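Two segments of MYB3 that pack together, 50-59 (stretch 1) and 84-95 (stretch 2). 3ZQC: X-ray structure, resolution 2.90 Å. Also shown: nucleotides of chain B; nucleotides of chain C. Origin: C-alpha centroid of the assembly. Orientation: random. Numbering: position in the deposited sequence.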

# COMPACT_ATOMS: atom_id res chain seq x y z
N PRO A 50 -6.23 10.94 -0.89
CA PRO A 50 -5.61 11.77 -1.91
C PRO A 50 -4.15 11.38 -2.10
O PRO A 50 -3.65 11.31 -3.22
CB PRO A 50 -5.73 13.18 -1.34
CG PRO A 50 -6.98 13.11 -0.55
CD PRO A 50 -6.85 11.78 0.15
N ALA A 51 -3.48 11.11 -0.98
CA ALA A 51 -2.06 10.78 -1.00
C ALA A 51 -1.62 9.49 -1.67
O ALA A 51 -0.46 9.37 -2.04
CB ALA A 51 -1.50 10.82 0.41
N VAL A 52 -2.51 8.51 -1.81
CA VAL A 52 -2.10 7.27 -2.47
C VAL A 52 -1.64 7.62 -3.87
O VAL A 52 -2.27 8.43 -4.56
CB VAL A 52 -3.24 6.24 -2.56
CG1 VAL A 52 -3.79 5.97 -1.17
CG2 VAL A 52 -4.33 6.74 -3.49
N VAL A 53 -0.53 7.04 -4.30
CA VAL A 53 -0.01 7.35 -5.63
C VAL A 53 -0.48 6.31 -6.64
O VAL A 53 -0.67 5.14 -6.29
CB VAL A 53 1.54 7.45 -5.60
CG1 VAL A 53 2.15 6.09 -5.79
CG2 VAL A 53 2.01 8.45 -6.64
N LYS A 54 -0.66 6.73 -7.89
CA LYS A 54 -1.18 5.83 -8.93
C LYS A 54 -0.26 5.45 -10.07
O LYS A 54 -0.57 4.51 -10.80
CB LYS A 54 -2.47 6.42 -9.52
CG LYS A 54 -2.26 7.61 -10.46
CD LYS A 54 -2.53 7.23 -11.94
CE LYS A 54 -1.43 7.76 -12.87
NZ LYS A 54 -1.13 9.23 -12.70
N HIS A 55 0.85 6.16 -10.25
CA HIS A 55 1.76 5.84 -11.34
C HIS A 55 2.47 4.51 -11.11
O HIS A 55 2.63 4.06 -9.98
CB HIS A 55 2.81 6.92 -11.49
CG HIS A 55 3.77 6.98 -10.36
ND1 HIS A 55 3.36 7.02 -9.04
CD2 HIS A 55 5.12 7.04 -10.34
CE1 HIS A 55 4.42 7.12 -8.26
NE2 HIS A 55 5.50 7.13 -9.02
N ALA A 56 2.91 3.90 -12.20
CA ALA A 56 3.59 2.61 -12.13
C ALA A 56 4.82 2.69 -11.24
O ALA A 56 5.20 3.76 -10.75
CB ALA A 56 3.97 2.14 -13.52
N TRP A 57 5.47 1.55 -11.05
CA TRP A 57 6.63 1.53 -10.20
C TRP A 57 7.92 1.96 -10.88
O TRP A 57 8.42 1.30 -11.79
CB TRP A 57 6.81 0.14 -9.59
CG TRP A 57 5.69 -0.24 -8.63
CD1 TRP A 57 4.61 -1.02 -8.91
CD2 TRP A 57 5.59 0.11 -7.24
NE1 TRP A 57 3.84 -1.18 -7.79
CE2 TRP A 57 4.42 -0.50 -6.75
CE3 TRP A 57 6.37 0.87 -6.37
CZ2 TRP A 57 4.01 -0.37 -5.43
CZ3 TRP A 57 5.97 1.00 -5.06
CH2 TRP A 57 4.80 0.38 -4.60
N THR A 58 8.43 3.10 -10.42
CA THR A 58 9.67 3.67 -10.91
C THR A 58 10.74 2.73 -10.34
O THR A 58 10.61 2.29 -9.20
CB THR A 58 9.89 5.06 -10.32
OG1 THR A 58 10.21 4.95 -8.92
CG2 THR A 58 8.63 5.90 -10.44
N PRO A 59 11.79 2.40 -11.12
CA PRO A 59 12.84 1.50 -10.61
C PRO A 59 13.54 2.13 -9.41
O PRO A 59 14.28 1.47 -8.68
CB PRO A 59 13.76 1.34 -11.81
CG PRO A 59 13.63 2.64 -12.51
CD PRO A 59 12.14 2.91 -12.46
N PRO A 84 7.25 8.24 -0.36
CA PRO A 84 6.09 9.12 -0.32
C PRO A 84 4.92 8.63 -1.16
O PRO A 84 5.09 8.26 -2.33
CB PRO A 84 6.65 10.44 -0.85
CG PRO A 84 7.61 9.96 -1.89
CD PRO A 84 8.33 8.85 -1.15
N GLY A 85 3.73 8.61 -0.57
CA GLY A 85 2.56 8.20 -1.31
C GLY A 85 2.29 6.73 -1.56
O GLY A 85 1.20 6.40 -2.05
N ARG A 86 3.24 5.84 -1.28
CA ARG A 86 2.99 4.41 -1.48
C ARG A 86 2.68 3.79 -0.13
O ARG A 86 3.48 3.87 0.79
CB ARG A 86 4.22 3.73 -2.08
CG ARG A 86 4.61 4.26 -3.43
CD ARG A 86 3.73 3.74 -4.53
NE ARG A 86 4.42 3.82 -5.82
CZ ARG A 86 3.97 3.29 -6.95
NH1 ARG A 86 2.81 2.64 -6.96
NH2 ARG A 86 4.67 3.41 -8.07
N THR A 87 1.52 3.16 -0.02
CA THR A 87 1.13 2.56 1.25
C THR A 87 2.02 1.38 1.64
O THR A 87 2.95 1.04 0.92
CB THR A 87 -0.34 2.14 1.22
OG1 THR A 87 -0.82 2.02 2.57
CG2 THR A 87 -0.51 0.81 0.49
N ASP A 88 1.74 0.75 2.78
CA ASP A 88 2.56 -0.37 3.25
C ASP A 88 2.15 -1.67 2.59
O ASP A 88 2.94 -2.60 2.47
CB ASP A 88 2.46 -0.48 4.79
CG ASP A 88 1.21 -1.20 5.25
OD1 ASP A 88 0.14 -0.55 5.29
OD2 ASP A 88 1.30 -2.41 5.58
N ASN A 89 0.91 -1.75 2.17
CA ASN A 89 0.43 -2.95 1.54
C ASN A 89 0.92 -2.92 0.10
O ASN A 89 1.30 -3.93 -0.48
CB ASN A 89 -1.10 -2.98 1.62
CG ASN A 89 -1.70 -4.21 1.01
OD1 ASN A 89 -2.18 -4.17 -0.12
ND2 ASN A 89 -1.66 -5.32 1.73
N ALA A 90 0.94 -1.73 -0.48
CA ALA A 90 1.40 -1.61 -1.83
C ALA A 90 2.79 -2.21 -1.91
O ALA A 90 3.06 -3.04 -2.77
CB ALA A 90 1.42 -0.15 -2.24
N ILE A 91 3.67 -1.80 -1.00
CA ILE A 91 5.05 -2.30 -0.98
C ILE A 91 5.09 -3.81 -0.81
O ILE A 91 5.77 -4.52 -1.54
CB ILE A 91 5.87 -1.67 0.16
CG1 ILE A 91 5.74 -0.16 0.14
CG2 ILE A 91 7.32 -1.99 -0.01
CD1 ILE A 91 6.09 0.43 -1.19
N LYS A 92 4.35 -4.30 0.18
CA LYS A 92 4.26 -5.72 0.48
C LYS A 92 4.01 -6.48 -0.82
O LYS A 92 4.57 -7.55 -1.04
CB LYS A 92 3.12 -5.97 1.47
CG LYS A 92 3.19 -7.31 2.19
CD LYS A 92 1.82 -7.93 2.44
CE LYS A 92 0.97 -7.15 3.41
NZ LYS A 92 0.45 -5.89 2.84
N ASN A 93 3.16 -5.91 -1.68
CA ASN A 93 2.83 -6.52 -2.96
C ASN A 93 3.97 -6.43 -3.96
O ASN A 93 4.27 -7.39 -4.66
CB ASN A 93 1.60 -5.87 -3.58
CG ASN A 93 0.32 -6.29 -2.92
OD1 ASN A 93 0.26 -7.36 -2.31
ND2 ASN A 93 -0.72 -5.47 -3.04
N ARG A 94 4.61 -5.27 -4.01
CA ARG A 94 5.71 -5.06 -4.94
C ARG A 94 6.82 -6.07 -4.72
O ARG A 94 7.35 -6.64 -5.66
CB ARG A 94 6.27 -3.65 -4.81
CG ARG A 94 7.17 -3.24 -5.95
CD ARG A 94 6.51 -3.56 -7.27
NE ARG A 94 7.30 -3.15 -8.41
CZ ARG A 94 7.20 -3.69 -9.62
NH1 ARG A 94 6.33 -4.68 -9.83
NH2 ARG A 94 7.94 -3.25 -10.63
N TRP A 95 7.15 -6.29 -3.47
CA TRP A 95 8.21 -7.22 -3.17
C TRP A 95 7.86 -8.68 -3.39
O TRP A 95 8.65 -9.41 -3.96
CB TRP A 95 8.68 -7.02 -1.74
CG TRP A 95 9.60 -8.08 -1.28
CD1 TRP A 95 9.26 -9.23 -0.65
CD2 TRP A 95 11.02 -8.08 -1.39
NE1 TRP A 95 10.38 -9.96 -0.35
CE2 TRP A 95 11.48 -9.28 -0.80
CE3 TRP A 95 11.95 -7.19 -1.93
CZ2 TRP A 95 12.83 -9.60 -0.74
CZ3 TRP A 95 13.30 -7.51 -1.87
CH2 TRP A 95 13.72 -8.71 -1.27
P DT B 5 0.52 -3.43 -9.43
OP1 DT B 5 0.41 -2.14 -10.16
OP2 DT B 5 1.52 -3.60 -8.35
O5' DT B 5 -0.90 -3.80 -8.82
C5' DT B 5 -2.06 -3.77 -9.63
C4' DT B 5 -3.28 -4.07 -8.81
O4' DT B 5 -3.27 -5.46 -8.39
C3' DT B 5 -3.39 -3.25 -7.52
O3' DT B 5 -4.77 -2.98 -7.31
C2' DT B 5 -2.87 -4.20 -6.46
C1' DT B 5 -3.40 -5.52 -6.98
N1 DT B 5 -2.73 -6.74 -6.50
C2 DT B 5 -3.51 -7.71 -5.93
O2 DT B 5 -4.72 -7.57 -5.78
N3 DT B 5 -2.85 -8.84 -5.53
C4 DT B 5 -1.49 -9.09 -5.64
O4 DT B 5 -1.03 -10.17 -5.24
C5 DT B 5 -0.72 -8.01 -6.24
C7 DT B 5 0.76 -8.17 -6.38
C6 DT B 5 -1.37 -6.91 -6.64
P DA B 6 -5.20 -1.83 -6.29
OP1 DA B 6 -5.78 -0.75 -7.11
OP2 DA B 6 -4.08 -1.55 -5.37
O5' DA B 6 -6.35 -2.53 -5.46
C5' DA B 6 -7.25 -3.39 -6.12
C4' DA B 6 -7.87 -4.35 -5.14
O4' DA B 6 -6.96 -5.42 -4.80
C3' DA B 6 -8.31 -3.72 -3.82
O3' DA B 6 -9.63 -4.14 -3.55
C2' DA B 6 -7.34 -4.30 -2.80
C1' DA B 6 -7.04 -5.65 -3.41
N9 DA B 6 -5.79 -6.29 -3.00
C8 DA B 6 -4.52 -5.79 -3.06
N7 DA B 6 -3.60 -6.63 -2.68
C5 DA B 6 -4.31 -7.76 -2.32
C6 DA B 6 -3.91 -9.02 -1.84
N6 DA B 6 -2.64 -9.36 -1.62
N1 DA B 6 -4.87 -9.92 -1.58
C2 DA B 6 -6.14 -9.59 -1.80
N3 DA B 6 -6.64 -8.44 -2.25
C4 DA B 6 -5.66 -7.56 -2.49
P DG C 9 4.91 -10.28 6.62
OP1 DG C 9 6.32 -10.23 7.12
OP2 DG C 9 4.54 -9.59 5.36
O5' DG C 9 4.46 -11.79 6.43
C5' DG C 9 4.24 -12.62 7.55
C4' DG C 9 3.03 -13.49 7.33
O4' DG C 9 1.85 -12.66 7.33
C3' DG C 9 3.05 -14.24 6.00
O3' DG C 9 2.72 -15.61 6.23
C2' DG C 9 2.01 -13.52 5.15
C1' DG C 9 1.06 -12.91 6.18
N9 DG C 9 0.49 -11.64 5.75
C8 DG C 9 1.17 -10.52 5.36
N7 DG C 9 0.40 -9.54 4.98
C5 DG C 9 -0.88 -10.04 5.14
C6 DG C 9 -2.13 -9.45 4.87
O6 DG C 9 -2.37 -8.31 4.42
N1 DG C 9 -3.18 -10.31 5.18
C2 DG C 9 -3.04 -11.57 5.67
N2 DG C 9 -4.17 -12.24 5.90
N3 DG C 9 -1.87 -12.14 5.93
C4 DG C 9 -0.85 -11.33 5.64

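The contact buries 543 Å² between the two stretches, both sides summed, and most of it gathers around one indole, that of Trp 57, with 161 Å² of the residue covered by stretch 2.

Stacking is the dominant kind of interaction. The guanidinium of Arg 86 lies over one face of the Trp 57 ring, the planes at 4° and the centres 3.4 Å apart. It also qualifies as a cation-pi contact: Arg 86 CZ sits 3.4 Å from the centroid of the six-membered ring made by Trp 57 CD2, CE2, CE3, CZ2, CZ3 and CH2, only 11° off the normal, so the charge is centred over the benzo ring. The guanidinium of Arg 94 covers the opposite face, with planes at 14° and centres 4.3 Å apart. Its aliphatic part contributes too, for Arg 94 CD lies 3.5 Å from the centroid of the five-membered ring of Trp 57 (CG, CD1, NE1, CE2 and CD2), 5° off the normal, which is CH-pi geometry. The indole is thus sandwiched between two arginines. The layering goes one step further, because the other face of the Arg 86 guanidinium meets His 55; here the centres are 4.5 Å apart and the planes tilt by 28°, a looser stack.

Hydrogen bonds across the contact are few. Val 53 N donates to Gly 85 O at 2.9 Å with an angle of 138°, joining the two backbones near their closest approach. Arg 86 NH2 reaches the carbonyls His 55 O at 2.9 Å and Ala 56 O at 2.8 Å, but angles of 118° and 116° make both bonds weak despite the short distances. Gly 85 O also receives a CA-H...O contact from Val 52 CA at 3.4 Å, with 141° at the hydrogen.

Apolar packing fills in around these. Trp 57 CH2 meets Ile 91 CD1 at 3.6 Å, and Trp 57 CZ2 lies 4.1 Å from Ala 90 CB, so the benzo end of the indole reaches the helix. Val 53 CG1 presses on Arg 86 CD at 3.1 Å, a tight approach.

Backbone fit depends on Gly 85. At phi/psi of 78/-10° a CB would jam against the preceding carbonyl oxygen, and an ideal CB would also stand 3.2 Å from Ala 51 O and 3.4 Å from Val 53 CB.

The DNA is touched from both stretches: Trp 57 NE1 makes a weak 3.4 Å hydrogen bond to OP2 of DT5, while Asn 93 ND2 donates to N7 of DA6 at 3.1 Å.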